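Local atomic coordinates of PpBBE-like 1 D396N (Physcomitrella patens subsp. patens, PDB entry 6EO5), a protein that oxidises cellobiose with an FAD cofactor, as a moss flavoenzyme of the berberine bridge enzyme-like family. Residues Asp98-Ser106 with Gly117-Ala128; Thr167-Leu175 with Asp192-Ala200. One frame throughout, in Å; residues are numbered along the deposited sequence.

How the contacts relate
From the N terminus, the chain leaves the mixed four-stranded sheet by strand 95-98 and enters contact 1, which closes a short loop of ten residues, 107-116, occupied mainly by a hairpin, and ties the lead-in to that hairpin and its first strand to the start of helix 122-133. Further on, contact 2 closes a loop of sixteen residues that includes strand 182-186 and joins strand 170-176 to helix 191-200. The two contacts follow in series, neither nesting nor crossing. Their centres lie about 17 Å apart and their nearest atoms about 7 Å, yet both reach one antiparallel sheet: strand 207-217 pairs with 113-117 and with 170-176. They illustrate how separate parts of a flavoprotein can be tied to a shared sheet.

Contact 1: Asp98-Ser106 with Gly117-Ala128; sequences DMEGFKQFS and GAGFRLGPLYLA
Gly117 and Gly119 fit against the backbone of Phe102-Gln104, at the open end of an antiparallel beta hairpin (strands 105-108 and 113-117) in the FAD-binding domain. Gly117 N bonds to Gln104 O at 3.0 Å, and Gly119 N to Phe102 O at 2.8 Å on a lone pair. This is the close-packed half, where backbone meets backbone and a beta carbon on either glycine would run into Phe102 O, and for Gly117 also into Gln104 OE1. Between the glycines, Ala118 touches the bound FAD. Gln104 bends sharply at its second torsion (chi2 -93°), which brings its amide alongside Gly117, with CD 3.5 Å from Gly117 CA, while NE2 bonds to Gln210 of strand 207-217. Losing that amide to an alanine here would probably leave Gln210 OE1 without this mate and open a gap beside Gly117 CA. Farther along, Phe105 is swung toward helix 122-133, CG anti to the backbone N (chi1 -179°). Ala128 CB sits over one face of its ring, 3.7 Å from the centroid, a CH-pi contact, and the Leu125 CD1 methyl packs against Phe105 CE1 and at the same time lies over a face of the Phe120 ring. The solvent side is looser. Exposed Lys103 lays its aliphatic chain past Gly119 O, and Glu100 and Arg121 come near each other without their charged atoms meeting. Within its own segment Arg121 NH1 donates to Gly119 O at 2.9 Å, the oxygen close to the guanidinium plane.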
ATOM      1  N   ASP A  98      15.291   1.406 -10.557  1.00 60.57           N
ATOM      2  CA  ASP A  98      15.189   1.726  -9.138  1.00 63.92           C
ATOM      3  C   ASP A  98      15.272   3.239  -8.945  1.00 66.07           C
ATOM      4  O   ASP A  98      16.290   3.857  -9.271  1.00 65.71           O
ATOM      5  CB  ASP A  98      16.290   1.002  -8.368  1.00 65.21           C
ATOM      6  CG  ASP A  98      16.185   1.191  -6.867  1.00 71.00           C
ATOM      7  OD1 ASP A  98      16.028   2.338  -6.395  1.00 70.02           O
ATOM      8  OD2 ASP A  98      16.269   0.177  -6.151  1.00 70.21           O
ATOM      9  N   MET A  99      14.210   3.832  -8.399  1.00 65.60           N
ATOM     10  CA  MET A  99      14.073   5.278  -8.301  1.00 67.55           C
ATOM     11  C   MET A  99      14.624   5.848  -6.989  1.00 69.91           C
ATOM     12  O   MET A  99      14.223   6.945  -6.579  1.00 65.69           O
ATOM     13  CB  MET A  99      12.605   5.666  -8.475  1.00 64.68           C
ATOM     14  CG  MET A  99      12.068   5.330  -9.845  1.00 68.61           C
ATOM     15  SD  MET A  99      12.862   6.320 -11.128  1.00 72.70           S
ATOM     16  CE  MET A  99      12.021   7.894 -10.899  1.00 66.87           C
ATOM     17  N   GLU A 100      15.556   5.136  -6.350  1.00 69.22           N
ATOM     18  CA  GLU A 100      16.055   5.508  -5.031  1.00 67.81           C
ATOM     19  C   GLU A 100      16.657   6.908  -4.995  1.00 74.26           C
ATOM     20  O   GLU A 100      16.693   7.542  -3.933  1.00 72.65           O
ATOM     21  CB  GLU A 100      17.093   4.477  -4.623  1.00 74.46           C
ATOM     22  CG  GLU A 100      17.733   4.628  -3.288  1.00 80.75           C
ATOM     23  CD  GLU A 100      18.680   3.474  -3.044  1.00 94.69           C
ATOM     24  OE1 GLU A 100      19.384   3.068  -4.010  1.00 87.75           O
ATOM     25  OE2 GLU A 100      18.684   2.950  -1.907  1.00104.95           O
ATOM     26  N   GLY A 101      17.143   7.402  -6.134  1.00 74.08           N
ATOM     27  CA  GLY A 101      17.790   8.694  -6.198  1.00 64.85           C
ATOM     28  C   GLY A 101      16.873   9.888  -6.266  1.00 68.70           C
ATOM     29  O   GLY A 101      17.351  11.025  -6.302  1.00 72.96           O
ATOM     30  N   PHE A 102      15.561   9.681  -6.280  1.00 70.31           N
ATOM     31  CA  PHE A 102      14.601  10.781  -6.377  1.00 71.25           C
ATOM     32  C   PHE A 102      14.045  11.057  -4.984  1.00 75.53           C
ATOM     33  O   PHE A 102      12.999  10.528  -4.597  1.00 74.65           O
ATOM     34  CB  PHE A 102      13.501  10.447  -7.372  1.00 66.86           C
ATOM     35  CG  PHE A 102      13.940  10.525  -8.797  1.00 66.78           C
ATOM     36  CD1 PHE A 102      14.833   9.601  -9.310  1.00 69.51           C
ATOM     37  CD2 PHE A 102      13.454  11.520  -9.630  1.00 69.53           C
ATOM     38  CE1 PHE A 102      15.244   9.669 -10.635  1.00 70.15           C
ATOM     39  CE2 PHE A 102      13.855  11.597 -10.960  1.00 68.91           C
ATOM     40  CZ  PHE A 102      14.753  10.672 -11.460  1.00 70.66           C
ATOM     41  N   LYS A 103      14.751  11.910  -4.224  1.00 73.00           N
ATOM     42  CA  LYS A 103      14.369  12.259  -2.860  1.00 66.84           C
ATOM     43  C   LYS A 103      14.109  13.756  -2.712  1.00 70.28           C
ATOM     44  O   LYS A 103      14.296  14.322  -1.631  1.00 67.73           O
ATOM     45  CB  LYS A 103      15.434  11.800  -1.865  1.00 62.67           C
ATOM     46  CG  LYS A 103      15.772  10.321  -1.971  1.00 70.87           C
ATOM     47  CD  LYS A 103      15.200   9.507  -0.825  1.00 66.02           C
ATOM     48  CE  LYS A 103      15.384   8.005  -1.074  1.00 68.01           C
ATOM     49  NZ  LYS A 103      16.508   7.376  -0.319  1.00 72.16           N
ATOM     50  N   GLN A 104      13.662  14.410  -3.785  1.00 67.98           N
ATOM     51  CA  GLN A 104      13.394  15.837  -3.706  1.00 67.16           C
ATOM     52  C   GLN A 104      12.259  16.102  -2.723  1.00 71.91           C
ATOM     53  O   GLN A 104      11.240  15.405  -2.725  1.00 76.04           O
ATOM     54  CB  GLN A 104      13.077  16.416  -5.095  1.00 67.44           C
ATOM     55  CG  GLN A 104      11.877  15.846  -5.840  1.00 75.44           C
ATOM     56  CD  GLN A 104      12.237  14.691  -6.793  1.00 79.16           C
ATOM     57  OE1 GLN A 104      13.067  13.827  -6.475  1.00 74.93           O
ATOM     58  NE2 GLN A 104      11.606  14.680  -7.964  1.00 87.37           N
ATOM     59  N   PHE A 105      12.461  17.084  -1.842  1.00 67.60           N
ATOM     60  CA  PHE A 105      11.475  17.428  -0.825  1.00 67.04           C
ATOM     61  C   PHE A 105      11.341  18.941  -0.725  1.00 64.47           C
ATOM     62  O   PHE A 105      12.334  19.666  -0.813  1.00 68.28           O
ATOM     63  CB  PHE A 105      11.856  16.838   0.547  1.00 68.14           C
ATOM     64  CG  PHE A 105      10.854  17.134   1.631  1.00 67.92           C
ATOM     65  CD1 PHE A 105       9.734  16.330   1.799  1.00 67.88           C
ATOM     66  CD2 PHE A 105      11.025  18.216   2.476  1.00 60.75           C
ATOM     67  CE1 PHE A 105       8.800  16.602   2.794  1.00 66.57           C
ATOM     68  CE2 PHE A 105      10.099  18.494   3.478  1.00 64.28           C
ATOM     69  CZ  PHE A 105       8.986  17.695   3.635  1.00 68.40           C
ATOM     70  N   SER A 106      10.109  19.410  -0.556  1.00 62.95           N
ATOM     71  CA  SER A 106       9.846  20.808  -0.250  1.00 66.67           C
ATOM     72  C   SER A 106       8.418  20.926   0.269  1.00 68.51           C
ATOM     73  O   SER A 106       7.524  20.229  -0.213  1.00 71.71           O
ATOM     74  CB  SER A 106      10.061  21.710  -1.469  1.00 63.82           C
ATOM     75  OG  SER A 106       9.055  21.517  -2.443  1.00 73.74           O
ATOM     76  N   GLY A 117       9.724  13.225  -4.012  1.00 63.32           N
ATOM     77  CA  GLY A 117      10.265  12.422  -5.093  1.00 67.26           C
ATOM     78  C   GLY A 117       9.903  10.953  -4.958  1.00 66.58           C
ATOM     79  O   GLY A 117       9.733  10.433  -3.860  1.00 69.57           O
ATOM     80  N   ALA A 118       9.814  10.265  -6.101  1.00 65.51           N
ATOM     81  CA  ALA A 118       9.249   8.920  -6.138  1.00 61.10           C
ATOM     82  C   ALA A 118      10.124   7.879  -5.445  1.00 64.59           C
ATOM     83  O   ALA A 118       9.737   6.707  -5.353  1.00 64.68           O
ATOM     84  CB  ALA A 118       8.986   8.498  -7.580  1.00 58.28           C
ATOM     85  N   GLY A 119      11.286   8.285  -4.934  1.00 64.04           N
ATOM     86  CA  GLY A 119      12.173   7.378  -4.239  1.00 61.10           C
ATOM     87  C   GLY A 119      12.015   7.323  -2.737  1.00 63.24           C
ATOM     88  O   GLY A 119      12.686   6.515  -2.085  1.00 62.99           O
ATOM     89  N   PHE A 120      11.130   8.141  -2.173  1.00 61.17           N
ATOM     90  CA  PHE A 120      10.972   8.237  -0.729  1.00 62.67           C
ATOM     91  C   PHE A 120      10.375   6.963  -0.133  1.00 63.29           C
ATOM     92  O   PHE A 120       9.541   6.286  -0.750  1.00 60.59           O
ATOM     93  CB  PHE A 120      10.075   9.424  -0.382  1.00 59.39           C
ATOM     94  CG  PHE A 120      10.802  10.574   0.236  1.00 66.15           C
ATOM     95  CD1 PHE A 120      11.186  10.530   1.571  1.00 68.58           C
ATOM     96  CD2 PHE A 120      11.088  11.716  -0.506  1.00 69.54           C
ATOM     97  CE1 PHE A 120      11.856  11.608   2.154  1.00 65.27           C
ATOM     98  CE2 PHE A 120      11.760  12.797   0.066  1.00 63.99           C
ATOM     99  CZ  PHE A 120      12.145  12.737   1.394  1.00 62.87           C
ATOM    100  N   ARG A 121      10.815   6.646   1.087  1.00 60.43           N
ATOM    101  CA  ARG A 121      10.178   5.660   1.946  1.00 58.18           C
ATOM    102  C   ARG A 121       9.332   6.388   2.984  1.00 59.81           C
ATOM    103  O   ARG A 121       9.543   7.567   3.259  1.00 64.89           O
ATOM    104  CB  ARG A 121      11.207   4.762   2.643  1.00 58.10           C
ATOM    105  CG  ARG A 121      12.365   4.283   1.780  1.00 58.33           C
ATOM    106  CD  ARG A 121      11.910   3.786   0.447  1.00 60.56           C
ATOM    107  NE  ARG A 121      12.699   2.653  -0.033  1.00 71.81           N
ATOM    108  CZ  ARG A 121      13.555   2.700  -1.052  1.00 69.85           C
ATOM    109  NH1 ARG A 121      13.754   3.842  -1.708  1.00 64.82           N
ATOM    110  NH2 ARG A 121      14.218   1.598  -1.408  1.00 60.38           N
ATOM    111  N   LEU A 122       8.363   5.677   3.568  1.00 59.72           N
ATOM    112  CA  LEU A 122       7.385   6.355   4.418  1.00 59.36           C
ATOM    113  C   LEU A 122       8.024   6.882   5.701  1.00 63.15           C
ATOM    114  O   LEU A 122       7.701   7.990   6.147  1.00 59.15           O
ATOM    115  CB  LEU A 122       6.220   5.424   4.748  1.00 55.94           C
ATOM    116  CG  LEU A 122       5.324   4.984   3.590  1.00 59.31           C
ATOM    117  CD1 LEU A 122       4.103   4.285   4.144  1.00 56.90           C
ATOM    118  CD2 LEU A 122       4.928   6.152   2.680  1.00 54.64           C
ATOM    119  N   GLY A 123       8.921   6.105   6.307  1.00 61.79           N
ATOM    120  CA  GLY A 123       9.614   6.524   7.503  1.00 60.44           C
ATOM    121  C   GLY A 123      10.277   7.882   7.344  1.00 64.79           C
ATOM    122  O   GLY A 123       9.915   8.861   8.008  1.00 61.85           O
ATOM    123  N   PRO A 124      11.269   7.967   6.454  1.00 62.58           N
ATOM    124  CA  PRO A 124      11.898   9.270   6.191  1.00 60.45           C
ATOM    125  C   PRO A 124      10.920  10.346   5.743  1.00 65.91           C
ATOM    126  O   PRO A 124      11.124  11.528   6.061  1.00 65.27           O
ATOM    127  CB  PRO A 124      12.919   8.942   5.095  1.00 58.35           C
ATOM    128  CG  PRO A 124      13.264   7.506   5.361  1.00 60.96           C
ATOM    129  CD  PRO A 124      11.984   6.866   5.786  1.00 60.47           C
ATOM    130  N   LEU A 125       9.862   9.985   5.011  1.00 63.75           N
ATOM    131  CA  LEU A 125       8.918  11.003   4.568  1.00 62.33           C
ATOM    132  C   LEU A 125       8.144  11.594   5.748  1.00 65.02           C
ATOM    133  O   LEU A 125       7.876  12.803   5.778  1.00 64.62           O
ATOM    134  CB  LEU A 125       7.971  10.426   3.516  1.00 58.69           C
ATOM    135  CG  LEU A 125       6.925  11.399   2.965  1.00 59.56           C
ATOM    136  CD1 LEU A 125       7.574  12.661   2.430  1.00 57.67           C
ATOM    137  CD2 LEU A 125       6.061  10.738   1.888  1.00 56.77           C
ATOM    138  N   TYR A 126       7.779  10.763   6.733  1.00 63.18           N
ATOM    139  CA  TYR A 126       7.080  11.281   7.909  1.00 59.38           C
ATOM    140  C   TYR A 126       7.963  12.252   8.679  1.00 63.71           C
ATOM    141  O   TYR A 126       7.491  13.285   9.168  1.00 64.01           O
ATOM    142  CB  TYR A 126       6.659  10.140   8.837  1.00 56.90           C
ATOM    143  CG  TYR A 126       5.421   9.371   8.442  1.00 59.38           C
ATOM    144  CD1 TYR A 126       4.196  10.009   8.269  1.00 57.40           C
ATOM    145  CD2 TYR A 126       5.471   7.984   8.286  1.00 61.80           C
ATOM    146  CE1 TYR A 126       3.064   9.283   7.922  1.00 56.78           C
ATOM    147  CE2 TYR A 126       4.360   7.256   7.949  1.00 54.84           C
ATOM    148  CZ  TYR A 126       3.160   7.902   7.762  1.00 56.83           C
ATOM    149  OH  TYR A 126       2.060   7.152   7.421  1.00 52.96           O
ATOM    150  N   LEU A 127       9.246  11.909   8.825  1.00 65.28           N
ATOM    151  CA  LEU A 127      10.188  12.750   9.547  1.00 61.94           C
ATOM    152  C   LEU A 127      10.357  14.095   8.849  1.00 66.81           C
ATOM    153  O   LEU A 127      10.312  15.152   9.494  1.00 63.74           O
ATOM    154  CB  LEU A 127      11.525  12.020   9.667  1.00 59.88           C
ATOM    155  CG  LEU A 127      12.490  12.539  10.725  1.00 63.89           C
ATOM    156  CD1 LEU A 127      11.726  12.912  11.992  1.00 60.92           C
ATOM    157  CD2 LEU A 127      13.537  11.489  11.021  1.00 62.41           C
ATOM    158  N   ALA A 128      10.530  14.074   7.523  1.00 66.35           N
ATOM    159  CA  ALA A 128      10.690  15.320   6.778  1.00 62.59           C
ATOM    160  C   ALA A 128       9.466  16.213   6.924  1.00 65.68           C
ATOM    161  O   ALA A 128       9.595  17.428   7.115  1.00 69.80           O
ATOM    162  CB  ALA A 128      10.966  15.026   5.307  1.00 60.15           C
TER

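Contact 2: Thr167-Leu175 with Asp192-Ala200; sequences TDNILEVQL and DLYFAIRGA
Ile197, Tyr194 and Thr167 bury the most surface where helix 192-200 packs across strand 170-175, a helix-on-sheet layer of the flavoprotein fold. The two axes are nearly perpendicular, at 101°, and approach to 9.3 Å. Ile197 fills the middle. Its first torsion (chi1 65°) sets CG1 between the backbone N and the carbonyl carbon, and the turn at chi2 carries CD1 to the side chains of the strand. There it meets Val173 CG1 tip to tip at 3.6 Å and lies 3.7 Å from Ile170 CG2. One helical turn earlier, Leu193 extends the same apolar seam, its CD2 reaching end-on to Leu175 CD2 at 3.8 Å.

Tyr194 supplies the polar element. Its ring passes alongside Ile170, whose CG2 lies 4.1 Å from Tyr194 CE1, and its hydroxyl donates to Ile170 O with OH 2.6 Å from that oxygen, the donor tilted modestly from the carbonyl plane. The bond falls just before a classic beta bulge, where Leu171 and Glu172 are both set opposite the single residue Thr212 of strand 207-217. Arg198 folds back over the Tyr194 ring: its CD rests over one face, offset toward the rim, and Tyr194 CE2 lies over the centre of the guanidinium, while NH1 makes a weak bond to Tyr194 O.

Thr167 closes the far end. Its OG1 lies against the backbone of the inverse gamma turn centred on Arg198, but its hydrogen bond goes elsewhere, to Ala151 O. The helix is thus held mainly by branched aliphatic tips, which fix little direction, and by one phenol bond, which does; donating to a carbonyl, the buried hydroxyl is likely to stay protonated and to help set the helix's position along the strand.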
ATOM      1  N   THR A 167      -3.608   8.207  -2.068  1.00 56.86           N
ATOM      2  CA  THR A 167      -3.954   8.493  -3.454  1.00 59.07           C
ATOM      3  C   THR A 167      -4.931   9.660  -3.535  1.00 57.34           C
ATOM      4  O   THR A 167      -4.859  10.463  -4.468  1.00 61.23           O
ATOM      5  CB  THR A 167      -4.498   7.216  -4.141  1.00 59.69           C
ATOM      6  OG1 THR A 167      -4.099   7.192  -5.518  1.00 52.64           O
ATOM      7  CG2 THR A 167      -6.026   7.094  -4.055  1.00 53.61           C
ATOM      8  N   ASP A 168      -5.796   9.818  -2.533  1.00 56.90           N
ATOM      9  CA  ASP A 168      -6.734  10.931  -2.500  1.00 53.61           C
ATOM     10  C   ASP A 168      -6.048  12.278  -2.324  1.00 59.29           C
ATOM     11  O   ASP A 168      -6.704  13.318  -2.477  1.00 60.94           O
ATOM     12  CB  ASP A 168      -7.733  10.742  -1.356  1.00 59.44           C
ATOM     13  CG  ASP A 168      -8.790   9.696  -1.652  1.00 59.15           C
ATOM     14  OD1 ASP A 168      -9.185   9.570  -2.830  1.00 62.04           O
ATOM     15  OD2 ASP A 168      -9.236   9.020  -0.693  1.00 57.18           O
ATOM     16  N   ASN A 169      -4.767  12.291  -1.961  1.00 57.47           N
ATOM     17  CA  ASN A 169      -4.046  13.523  -1.683  1.00 58.80           C
ATOM     18  C   ASN A 169      -2.984  13.814  -2.731  1.00 62.07           C
ATOM     19  O   ASN A 169      -2.212  14.769  -2.578  1.00 60.74           O
ATOM     20  CB  ASN A 169      -3.421  13.466  -0.288  1.00 57.47           C
ATOM     21  CG  ASN A 169      -4.448  13.608   0.810  1.00 58.34           C
ATOM     22  OD1 ASN A 169      -4.840  14.717   1.149  1.00 61.72           O
ATOM     23  ND2 ASN A 169      -4.898  12.483   1.368  1.00 58.08           N
ATOM     24  N   ILE A 170      -2.905  12.988  -3.772  1.00 60.89           N
ATOM     25  CA  ILE A 170      -2.102  13.322  -4.936  1.00 58.78           C
ATOM     26  C   ILE A 170      -2.763  14.502  -5.636  1.00 62.36           C
ATOM     27  O   ILE A 170      -3.892  14.399  -6.130  1.00 60.01           O
ATOM     28  CB  ILE A 170      -1.961  12.115  -5.874  1.00 57.99           C
ATOM     29  CG1 ILE A 170      -1.192  10.978  -5.190  1.00 58.42           C
ATOM     30  CG2 ILE A 170      -1.310  12.537  -7.180  1.00 54.85           C
ATOM     31  CD1 ILE A 170      -1.103   9.686  -6.019  1.00 54.55           C
ATOM     32  N   LEU A 171      -2.077  15.643  -5.647  1.00 63.39           N
ATOM     33  CA  LEU A 171      -2.545  16.816  -6.368  1.00 59.72           C
ATOM     34  C   LEU A 171      -1.987  16.876  -7.781  1.00 64.62           C
ATOM     35  O   LEU A 171      -2.598  17.518  -8.651  1.00 64.94           O
ATOM     36  CB  LEU A 171      -2.157  18.095  -5.614  1.00 65.28           C
ATOM     37  CG  LEU A 171      -2.941  18.526  -4.375  1.00 64.52           C
ATOM     38  CD1 LEU A 171      -2.160  19.562  -3.625  1.00 68.03           C
ATOM     39  CD2 LEU A 171      -4.285  19.100  -4.778  1.00 64.56           C
ATOM     40  N   GLU A 172      -0.864  16.197  -8.024  1.00 58.99           N
ATOM     41  CA  GLU A 172      -0.175  16.231  -9.300  1.00 60.49           C
ATOM     42  C   GLU A 172       0.965  15.222  -9.276  1.00 63.84           C
ATOM     43  O   GLU A 172       1.583  15.000  -8.233  1.00 67.05           O
ATOM     44  CB  GLU A 172       0.364  17.635  -9.587  1.00 62.53           C
ATOM     45  CG  GLU A 172       1.045  17.786 -10.928  1.00 68.44           C
ATOM     46  CD  GLU A 172       1.871  19.056 -11.036  1.00 74.30           C
ATOM     47  OE1 GLU A 172       1.279  20.134 -11.275  1.00 71.05           O
ATOM     48  OE2 GLU A 172       3.117  18.971 -10.876  1.00 76.18           O
ATOM     49  N   VAL A 173       1.234  14.609 -10.432  1.00 60.83           N
ATOM     50  CA  VAL A 173       2.426  13.795 -10.636  1.00 63.37           C
ATOM     51  C   VAL A 173       3.156  14.292 -11.873  1.00 66.71           C
ATOM     52  O   VAL A 173       2.585  14.956 -12.741  1.00 70.00           O
ATOM     53  CB  VAL A 173       2.127  12.283 -10.811  1.00 62.71           C
ATOM     54  CG1 VAL A 173       1.632  11.669  -9.524  1.00 62.73           C
ATOM     55  CG2 VAL A 173       1.137  12.063 -11.938  1.00 58.91           C
ATOM     56  N   GLN A 174       4.435  13.939 -11.949  1.00 65.47           N
ATOM     57  CA  GLN A 174       5.205  14.027 -13.179  1.00 67.49           C
ATOM     58  C   GLN A 174       5.808  12.666 -13.464  1.00 70.24           C
ATOM     59  O   GLN A 174       6.356  12.030 -12.556  1.00 66.26           O
ATOM     60  CB  GLN A 174       6.308  15.060 -13.078  1.00 68.97           C
ATOM     61  CG  GLN A 174       5.771  16.411 -12.737  1.00 77.50           C
ATOM     62  CD  GLN A 174       6.849  17.441 -12.743  1.00 81.60           C
ATOM     63  OE1 GLN A 174       7.995  17.149 -13.113  1.00 86.33           O
ATOM     64  NE2 GLN A 174       6.505  18.659 -12.336  1.00 80.41           N
ATOM     65  N   LEU A 175       5.709  12.225 -14.719  1.00 67.80           N
ATOM     66  CA  LEU A 175       6.243  10.931 -15.112  1.00 68.39           C
ATOM     67  C   LEU A 175       6.904  11.029 -16.480  1.00 70.39           C
ATOM     68  O   LEU A 175       6.650  11.950 -17.258  1.00 70.99           O
ATOM     69  CB  LEU A 175       5.151   9.843 -15.125  1.00 68.41           C
ATOM     70  CG  LEU A 175       3.967  10.023 -16.072  1.00 69.48           C
ATOM     71  CD1 LEU A 175       4.194   9.257 -17.370  1.00 67.39           C
ATOM     72  CD2 LEU A 175       2.694   9.572 -15.382  1.00 71.49           C
ATOM     73  N   ASP A 192      -7.028  12.652 -17.843  1.00 70.94           N
ATOM     74  CA  ASP A 192      -7.182  11.203 -17.997  1.00 69.32           C
ATOM     75  C   ASP A 192      -6.051  10.457 -17.296  1.00 67.12           C
ATOM     76  O   ASP A 192      -6.291   9.535 -16.507  1.00 64.70           O
ATOM     77  CB  ASP A 192      -7.244  10.833 -19.489  1.00 65.60           C
ATOM     78  CG  ASP A 192      -6.089  11.433 -20.317  1.00 70.11           C
ATOM     79  OD1 ASP A 192      -5.586  12.528 -19.980  1.00 73.57           O
ATOM     80  OD2 ASP A 192      -5.689  10.815 -21.321  1.00 72.90           O
ATOM     81  N   LEU A 193      -4.807  10.854 -17.569  1.00 68.75           N
ATOM     82  CA  LEU A 193      -3.665  10.284 -16.865  1.00 66.11           C
ATOM     83  C   LEU A 193      -3.769  10.531 -15.364  1.00 67.49           C
ATOM     84  O   LEU A 193      -3.380   9.678 -14.553  1.00 67.85           O
ATOM     85  CB  LEU A 193      -2.382  10.882 -17.434  1.00 61.62           C
ATOM     86  CG  LEU A 193      -1.063  10.258 -17.014  1.00 65.79           C
ATOM     87  CD1 LEU A 193      -1.043   8.802 -17.382  1.00 67.15           C
ATOM     88  CD2 LEU A 193       0.061  10.995 -17.700  1.00 70.33           C
ATOM     89  N   TYR A 194      -4.308  11.689 -14.974  1.00 63.92           N
ATOM     90  CA  TYR A 194      -4.437  12.004 -13.559  1.00 63.94           C
ATOM     91  C   TYR A 194      -5.455  11.087 -12.889  1.00 61.18           C
ATOM     92  O   TYR A 194      -5.247  10.639 -11.759  1.00 59.57           O
ATOM     93  CB  TYR A 194      -4.806  13.484 -13.392  1.00 61.40           C
ATOM     94  CG  TYR A 194      -4.923  13.973 -11.962  1.00 59.40           C
ATOM     95  CD1 TYR A 194      -3.852  13.880 -11.073  1.00 61.05           C
ATOM     96  CD2 TYR A 194      -6.105  14.555 -11.507  1.00 62.29           C
ATOM     97  CE1 TYR A 194      -3.965  14.345  -9.760  1.00 58.81           C
ATOM     98  CE2 TYR A 194      -6.228  15.026 -10.206  1.00 59.53           C
ATOM     99  CZ  TYR A 194      -5.161  14.912  -9.341  1.00 59.77           C
ATOM    100  OH  TYR A 194      -5.312  15.372  -8.055  1.00 61.96           O
ATOM    101  N   PHE A 195      -6.554  10.788 -13.578  1.00 61.41           N
ATOM    102  CA  PHE A 195      -7.509   9.795 -13.085  1.00 63.37           C
ATOM    103  C   PHE A 195      -6.851   8.427 -12.908  1.00 62.36           C
ATOM    104  O   PHE A 195      -7.023   7.766 -11.873  1.00 60.43           O
ATOM    105  CB  PHE A 195      -8.684   9.717 -14.056  1.00 58.95           C
ATOM    106  CG  PHE A 195      -9.671   8.646 -13.753  1.00 57.80           C
ATOM    107  CD1 PHE A 195      -9.468   7.345 -14.205  1.00 59.20           C
ATOM    108  CD2 PHE A 195     -10.839   8.944 -13.082  1.00 60.19           C
ATOM    109  CE1 PHE A 195     -10.388   6.352 -13.954  1.00 55.41           C
ATOM    110  CE2 PHE A 195     -11.774   7.950 -12.823  1.00 60.85           C
ATOM    111  CZ  PHE A 195     -11.543   6.653 -13.260  1.00 59.09           C
ATOM    112  N   ALA A 196      -6.082   7.990 -13.905  1.00 57.15           N
ATOM    113  CA  ALA A 196      -5.534   6.638 -13.881  1.00 59.22           C
ATOM    114  C   ALA A 196      -4.546   6.435 -12.734  1.00 62.87           C
ATOM    115  O   ALA A 196      -4.528   5.360 -12.115  1.00 64.23           O
ATOM    116  CB  ALA A 196      -4.864   6.319 -15.219  1.00 56.46           C
ATOM    117  N   ILE A 197      -3.698   7.431 -12.447  1.00 59.67           N
ATOM    118  CA  ILE A 197      -2.601   7.191 -11.510  1.00 57.86           C
ATOM    119  C   ILE A 197      -3.087   7.197 -10.063  1.00 58.06           C
ATOM    120  O   ILE A 197      -2.382   6.697  -9.179  1.00 57.67           O
ATOM    121  CB  ILE A 197      -1.440   8.193 -11.705  1.00 63.50           C
ATOM    122  CG1 ILE A 197      -1.866   9.623 -11.365  1.00 63.42           C
ATOM    123  CG2 ILE A 197      -0.870   8.138 -13.118  1.00 56.97           C
ATOM    124  CD1 ILE A 197      -1.575  10.026  -9.912  1.00 61.01           C
ATOM    125  N   ARG A 198      -4.276   7.746  -9.797  1.00 53.78           N
ATOM    126  CA  ARG A 198      -4.890   7.707  -8.470  1.00 55.85           C
ATOM    127  C   ARG A 198      -5.630   6.380  -8.264  1.00 59.91           C
ATOM    128  O   ARG A 198      -6.858   6.314  -8.183  1.00 58.73           O
ATOM    129  CB  ARG A 198      -5.828   8.894  -8.294  1.00 57.81           C
ATOM    130  CG  ARG A 198      -5.122  10.202  -8.006  1.00 59.51           C
ATOM    131  CD  ARG A 198      -5.609  11.338  -8.902  1.00 60.96           C
ATOM    132  NE  ARG A 198      -6.747  12.086  -8.369  1.00 60.94           N
ATOM    133  CZ  ARG A 198      -7.837  12.392  -9.072  1.00 59.80           C
ATOM    134  NH1 ARG A 198      -7.943  12.022 -10.340  1.00 58.65           N
ATOM    135  NH2 ARG A 198      -8.815  13.085  -8.511  1.00 60.73           N
ATOM    136  N   GLY A 199      -4.849   5.301  -8.162  1.00 55.23           N
ATOM    137  CA  GLY A 199      -5.434   3.987  -7.982  1.00 58.91           C
ATOM    138  C   GLY A 199      -4.913   2.898  -8.911  1.00 63.83           C
ATOM    139  O   GLY A 199      -4.918   1.715  -8.549  1.00 56.23           O
ATOM    140  N   ALA A 200      -4.464   3.270 -10.116  1.00 59.97           N
ATOM    141  CA  ALA A 200      -3.928   2.290 -11.053  1.00 61.30           C
ATOM    142  C   ALA A 200      -2.582   2.720 -11.626  1.00 61.82           C
ATOM    143  O   ALA A 200      -2.213   2.278 -12.716  1.00 62.74           O
ATOM    144  CB  ALA A 200      -4.924   2.016 -12.186  1.00 54.51           C
TER